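Local coordinates for metallophosphoesterase TT1561-like domain-containing protein (Aquifex aeolicus, PDB 2YVT), which is of unknown function but belongs to the calcineurin-like metallophosphoesterases, and so probably hydrolyses phosphate esters with the help of bound metal ions, at residues I232-Y244 / L247-F259. Residues are numbered along the deposited sequence; the frame is centred on the assembly and turned at random.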
loop_
_atom_site.group_PDB
_atom_site.type_symbol
_atom_site.label_atom_id
_atom_site.label_comp_id
_atom_site.label_asym_id
_atom_site.label_seq_id
_atom_site.Cartn_x
_atom_site.Cartn_y
_atom_site.Cartn_z
ATOM N N ILE A 232 -10.831 7.953 9.772
ATOM C CA ILE A 232 -10.380 6.751 10.478
ATOM C C ILE A 232 -9.191 6.188 9.717
ATOM O O ILE A 232 -9.322 5.791 8.551
ATOM C CB ILE A 232 -11.464 5.654 10.561
ATOM C CG1 ILE A 232 -12.713 6.169 11.285
ATOM C CG2 ILE A 232 -10.904 4.381 11.234
ATOM C CD1 ILE A 232 -13.884 5.248 11.164
ATOM N N VAL A 233 -8.033 6.176 10.371
ATOM C CA VAL A 233 -6.810 5.668 9.764
ATOM C C VAL A 233 -6.498 4.299 10.361
ATOM O O VAL A 233 -6.474 4.135 11.588
ATOM C CB VAL A 233 -5.627 6.639 9.960
ATOM C CG1 VAL A 233 -4.367 6.106 9.277
ATOM C CG2 VAL A 233 -5.990 8.031 9.414
ATOM N N VAL A 234 -6.282 3.321 9.484
ATOM C CA VAL A 234 -6.028 1.947 9.904
ATOM C C VAL A 234 -4.697 1.477 9.339
ATOM O O VAL A 234 -4.512 1.444 8.119
ATOM C CB VAL A 234 -7.150 0.990 9.414
ATOM C CG1 VAL A 234 -6.885 -0.439 9.880
ATOM C CG2 VAL A 234 -8.516 1.461 9.912
ATOM N N ASN A 235 -3.780 1.121 10.233
ATOM C CA ASN A 235 -2.542 0.459 9.837
ATOM C C ASN A 235 -2.623 -0.986 10.333
ATOM O O ASN A 235 -2.628 -1.227 11.543
ATOM C CB ASN A 235 -1.313 1.171 10.396
ATOM C CG ASN A 235 -0.047 0.763 9.680
ATOM O OD1 ASN A 235 0.083 -0.388 9.249
ATOM N ND2 ASN A 235 0.893 1.700 9.540
ATOM N N PRO A 236 -2.726 -1.945 9.405
ATOM C CA PRO A 236 -2.960 -3.344 9.811
ATOM C C PRO A 236 -1.872 -3.973 10.679
ATOM O O PRO A 236 -2.129 -4.983 11.319
ATOM C CB PRO A 236 -3.039 -4.096 8.475
ATOM C CG PRO A 236 -3.296 -3.050 7.440
ATOM C CD PRO A 236 -2.675 -1.787 7.938
ATOM N N GLY A 237 -0.674 -3.390 10.697
ATOM C CA GLY A 237 0.473 -4.029 11.346
ATOM C C GLY A 237 1.136 -4.989 10.379
ATOM O O GLY A 237 0.674 -5.161 9.239
ATOM N N GLU A 238 2.215 -5.619 10.827
ATOM C CA GLU A 238 3.097 -6.355 9.916
ATOM C C GLU A 238 2.567 -7.721 9.520
ATOM O O GLU A 238 2.346 -8.581 10.373
ATOM C CB GLU A 238 4.480 -6.533 10.550
ATOM C CG GLU A 238 5.196 -5.226 10.848
ATOM C CD GLU A 238 5.682 -4.478 9.606
ATOM O OE1 GLU A 238 5.698 -5.044 8.494
ATOM O OE2 GLU A 238 6.062 -3.306 9.754
ATOM N N PHE A 239 2.411 -7.937 8.213
ATOM C CA PHE A 239 2.075 -9.262 7.707
ATOM C C PHE A 239 3.059 -10.351 8.193
ATOM O O PHE A 239 2.633 -11.484 8.466
ATOM C CB PHE A 239 1.999 -9.230 6.183
ATOM C CG PHE A 239 1.432 -10.475 5.572
ATOM C CD1 PHE A 239 0.114 -10.850 5.823
ATOM C CD2 PHE A 239 2.203 -11.251 4.702
ATOM C CE1 PHE A 239 -0.420 -11.994 5.236
ATOM C CE2 PHE A 239 1.660 -12.398 4.103
ATOM C CZ PHE A 239 0.350 -12.763 4.380
ATOM N N GLU A 240 4.343 -9.997 8.340
ATOM C CA GLU A 240 5.369 -10.937 8.858
ATOM C C GLU A 240 5.096 -11.393 10.285
ATOM O O GLU A 240 5.667 -12.389 10.748
ATOM C CB GLU A 240 6.738 -10.287 8.970
ATOM C CG GLU A 240 7.372 -9.675 7.802
ATOM C CD GLU A 240 8.621 -8.927 8.264
ATOM O OE1 GLU A 240 9.640 -8.989 7.571
ATOM O OE2 GLU A 240 8.587 -8.291 9.354
ATOM N N GLU A 241 4.323 -10.602 11.015
ATOM C CA GLU A 241 3.933 -10.945 12.377
ATOM C C GLU A 241 2.611 -11.706 12.384
ATOM O O GLU A 241 2.053 -11.977 13.448
ATOM C CB GLU A 241 3.821 -9.672 13.225
ATOM C CG GLU A 241 5.149 -8.975 13.430
ATOM C CD GLU A 241 5.042 -7.620 14.093
ATOM O OE1 GLU A 241 4.033 -7.347 14.779
ATOM O OE2 GLU A 241 5.988 -6.832 13.920
ATOM N N GLY A 242 2.106 -12.035 11.193
ATOM C CA GLY A 242 0.803 -12.682 11.051
ATOM C C GLY A 242 -0.382 -11.753 11.247
ATOM O O GLY A 242 -1.501 -12.210 11.483
ATOM N N ARG A 243 -0.140 -10.451 11.129
ATOM C CA ARG A 243 -1.161 -9.454 11.404
ATOM C C ARG A 243 -1.926 -9.016 10.158
ATOM O O ARG A 243 -1.394 -9.018 9.040
ATOM C CB ARG A 243 -0.560 -8.261 12.160
ATOM C CG ARG A 243 -0.227 -8.648 13.619
ATOM C CD ARG A 243 0.248 -7.518 14.510
ATOM N NE ARG A 243 -0.007 -7.831 15.925
ATOM C CZ ARG A 243 0.840 -8.447 16.753
ATOM N NH1 ARG A 243 0.473 -8.676 18.007
ATOM N NH2 ARG A 243 2.051 -8.832 16.356
ATOM N N TYR A 244 -3.192 -8.676 10.373
ATOM C CA TYR A 244 -4.040 -8.101 9.341
ATOM C C TYR A 244 -5.117 -7.248 10.005
ATOM O O TYR A 244 -5.299 -7.303 11.226
ATOM C CB TYR A 244 -4.665 -9.203 8.476
ATOM C CG TYR A 244 -5.598 -10.128 9.224
ATOM C CD1 TYR A 244 -6.972 -9.877 9.269
ATOM C CD2 TYR A 244 -5.110 -11.269 9.878
ATOM C CE1 TYR A 244 -7.836 -10.726 9.957
ATOM C CE2 TYR A 244 -5.966 -12.117 10.570
ATOM C CZ TYR A 244 -7.326 -11.842 10.598
ATOM O OH TYR A 244 -8.189 -12.676 11.285
ATOM N N LEU A 247 -12.146 -4.710 8.373
ATOM C CA LEU A 247 -12.976 -3.518 8.471
ATOM C C LEU A 247 -14.377 -3.834 7.963
ATOM O O LEU A 247 -14.536 -4.513 6.957
ATOM C CB LEU A 247 -12.384 -2.365 7.641
ATOM C CG LEU A 247 -10.956 -1.823 7.827
ATOM C CD1 LEU A 247 -9.873 -2.756 7.293
ATOM C CD2 LEU A 247 -10.841 -0.476 7.137
ATOM N N ASP A 248 -15.387 -3.353 8.678
ATOM C CA ASP A 248 -16.738 -3.336 8.158
ATOM C C ASP A 248 -17.114 -1.872 7.935
ATOM O O ASP A 248 -17.326 -1.126 8.889
ATOM C CB ASP A 248 -17.709 -4.012 9.135
ATOM C CG ASP A 248 -19.110 -4.143 8.566
ATOM O OD1 ASP A 248 -19.492 -3.297 7.734
ATOM O OD2 ASP A 248 -19.830 -5.105 8.939
ATOM N N LEU A 249 -17.169 -1.464 6.671
ATOM C CA LEU A 249 -17.416 -0.065 6.324
ATOM C C LEU A 249 -18.861 0.348 6.548
ATOM O O LEU A 249 -19.157 1.542 6.639
ATOM C CB LEU A 249 -17.016 0.216 4.876
ATOM C CG LEU A 249 -15.563 -0.100 4.491
ATOM C CD1 LEU A 249 -15.302 0.357 3.063
ATOM C CD2 LEU A 249 -14.579 0.539 5.457
ATOM N N THR A 250 -19.758 -0.631 6.627
ATOM C CA THR A 250 -21.174 -0.328 6.823
ATOM C C THR A 250 -21.441 0.112 8.256
ATOM O O THR A 250 -22.111 1.124 8.488
ATOM C CB THR A 250 -22.060 -1.520 6.438
ATOM O OG1 THR A 250 -21.825 -1.839 5.060
ATOM C CG2 THR A 250 -23.547 -1.182 6.626
ATOM N N GLN A 251 -20.892 -0.637 9.206
ATOM C CA GLN A 251 -21.088 -0.335 10.618
ATOM C C GLN A 251 -19.876 0.292 11.291
ATOM O O GLN A 251 -19.902 0.539 12.494
ATOM C CB GLN A 251 -21.533 -1.585 11.373
ATOM C CG GLN A 251 -22.960 -1.990 11.050
ATOM C CD GLN A 251 -23.572 -2.841 12.130
ATOM O OE1 GLN A 251 -23.315 -4.045 12.208
ATOM N NE2 GLN A 251 -24.396 -2.221 12.979
ATOM N N HIS A 252 -18.832 0.570 10.512
ATOM C CA HIS A 252 -17.582 1.138 11.035
ATOM C C HIS A 252 -16.985 0.300 12.173
ATOM O O HIS A 252 -16.549 0.834 13.198
ATOM C CB HIS A 252 -17.754 2.610 11.433
ATOM C CG HIS A 252 -17.628 3.557 10.283
ATOM N ND1 HIS A 252 -18.617 3.710 9.336
ATOM C CD2 HIS A 252 -16.626 4.392 9.918
ATOM C CE1 HIS A 252 -18.233 4.603 8.442
ATOM N NE2 HIS A 252 -17.025 5.027 8.767
ATOM N N LYS A 253 -16.979 -1.015 11.976
ATOM C CA LYS A 253 -16.306 -1.930 12.886
ATOM C C LYS A 253 -14.871 -2.108 12.386
ATOM O O LYS A 253 -14.661 -2.418 11.217
ATOM C CB LYS A 253 -17.033 -3.279 12.927
ATOM C CG LYS A 253 -18.462 -3.221 13.477
ATOM C CD LYS A 253 -19.040 -4.619 13.637
ATOM C CE LYS A 253 -20.492 -4.575 14.078
ATOM N NZ LYS A 253 -21.081 -5.940 14.187
ATOM N N ILE A 254 -13.892 -1.880 13.259
ATOM C CA ILE A 254 -12.485 -2.060 12.900
ATOM C C ILE A 254 -11.837 -3.032 13.878
ATOM O O ILE A 254 -11.907 -2.832 15.093
ATOM C CB ILE A 254 -11.674 -0.729 12.923
ATOM C CG1 ILE A 254 -12.457 0.448 12.303
ATOM C CG2 ILE A 254 -10.290 -0.934 12.285
ATOM C CD1 ILE A 254 -12.736 0.348 10.799
ATOM N N LYS A 255 -11.223 -4.084 13.341
ATOM C CA LYS A 255 -10.542 -5.081 14.162
ATOM C C LYS A 255 -9.122 -5.288 13.657
ATOM O O LYS A 255 -8.903 -5.499 12.466
ATOM C CB LYS A 255 -11.293 -6.417 14.141
ATOM C CG LYS A 255 -12.717 -6.373 14.696
ATOM C CD LYS A 255 -13.430 -7.701 14.472
ATOM C CE LYS A 255 -14.797 -7.747 15.154
ATOM N NZ LYS A 255 -14.689 -7.791 16.641
ATOM N N LEU A 256 -8.157 -5.203 14.563
ATOM C CA LEU A 256 -6.785 -5.577 14.238
ATOM C C LEU A 256 -6.551 -6.968 14.784
ATOM O O LEU A 256 -6.633 -7.189 15.994
ATOM C CB LEU A 256 -5.791 -4.572 14.807
ATOM C CG LEU A 256 -5.473 -3.364 13.911
ATOM C CD1 LEU A 256 -6.714 -2.697 13.319
ATOM C CD2 LEU A 256 -4.681 -2.388 14.722
ATOM N N GLU A 257 -6.291 -7.906 13.880
ATOM C CA GLU A 257 -6.232 -9.317 14.231
ATOM C C GLU A 257 -4.889 -9.924 13.864
ATOM O O GLU A 257 -4.034 -9.273 13.241
ATOM C CB GLU A 257 -7.374 -10.095 13.556
ATOM C CG GLU A 257 -8.676 -9.304 13.411
ATOM C CD GLU A 257 -9.915 -10.155 13.548
ATOM O OE1 GLU A 257 -9.988 -10.953 14.506
ATOM O OE2 GLU A 257 -10.833 -9.999 12.716
ATOM N N GLN A 258 -4.702 -11.166 14.290
ATOM C CA GLN A 258 -3.498 -11.922 14.007
ATOM C C GLN A 258 -3.914 -13.358 13.719
ATOM O O GLN A 258 -4.867 -13.856 14.323
ATOM C CB GLN A 258 -2.566 -11.866 15.211
ATOM C CG GLN A 258 -1.209 -12.495 14.995
ATOM C CD GLN A 258 -0.377 -12.485 16.253
ATOM O OE1 GLN A 258 -0.821 -12.937 17.310
ATOM N NE2 GLN A 258 0.836 -11.969 16.151
ATOM N N PHE A 259 -3.230 -14.020 12.788
ATOM C CA PHE A 259 -3.493 -15.441 12.544
ATOM C C PHE A 259 -3.469 -16.203 13.867
ATOM O O PHE A 259 -2.641 -15.934 14.738
ATOM C CB PHE A 259 -2.463 -16.061 11.597
ATOM C CG PHE A 259 -2.395 -15.417 10.235
ATOM C CD1 PHE A 259 -3.551 -15.007 9.576
ATOM C CD2 PHE A 259 -1.164 -15.255 9.596
ATOM C CE1 PHE A 259 -3.477 -14.420 8.303
ATOM C CE2 PHE A 259 -1.084 -14.667 8.325
ATOM C CZ PHE A 259 -2.245 -14.255 7.684
HETATM O O HOH W 1 -3.331 -6.423 13.417
HETATM O O HOH W 2 2.764 -11.262 18.281
#
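The Y244 ring carries E257 on one face: E257 CB sits over it, 3.9 Å from the ring centroid and 28° off the normal. Next along, F259 meets Y244 obliquely, the planes 32° apart and CE1 of F259 3.9 Å from CD2 of Y244. One face of the F259 ring takes the carbonyl oxygen of G242, while at its edge CZ touches CE1 of F239 at 3.8 Å. Y244 reaches E257 because its CG stands between backbone N and carbonyl carbon (chi1 64°). With an alanine here, E257 CB and F259 CE1 would probably lose the ring they pack on, opening a gap against V27 of helix 21-31.

Beneath these rings, strands 243-248 and 253-258 form an antiparallel hairpin at the edge of a six-stranded sheet. Y244 and E257 are a hydrogen-bonded pair, and F259 N continues the pairing to G242 O at 2.8 Å. On the other face, Q258 lays NE2 over the R243 guanidinium and donates an N-H to E241 O (3.0 Å). NE2 and R243 NH2, both donors, share water 2, and NH2 also forms a salt bridge with E241 OE1, though the hydrogen bond within it is weak. V234 in the second sheet packs CG2 on I254 CG2 (3.8 Å) and CG1 on L256 CD1. Aliphatic contacts thus join the hairpin to the sandwich's second sheet, while polar groups tie its R243/Q258 end.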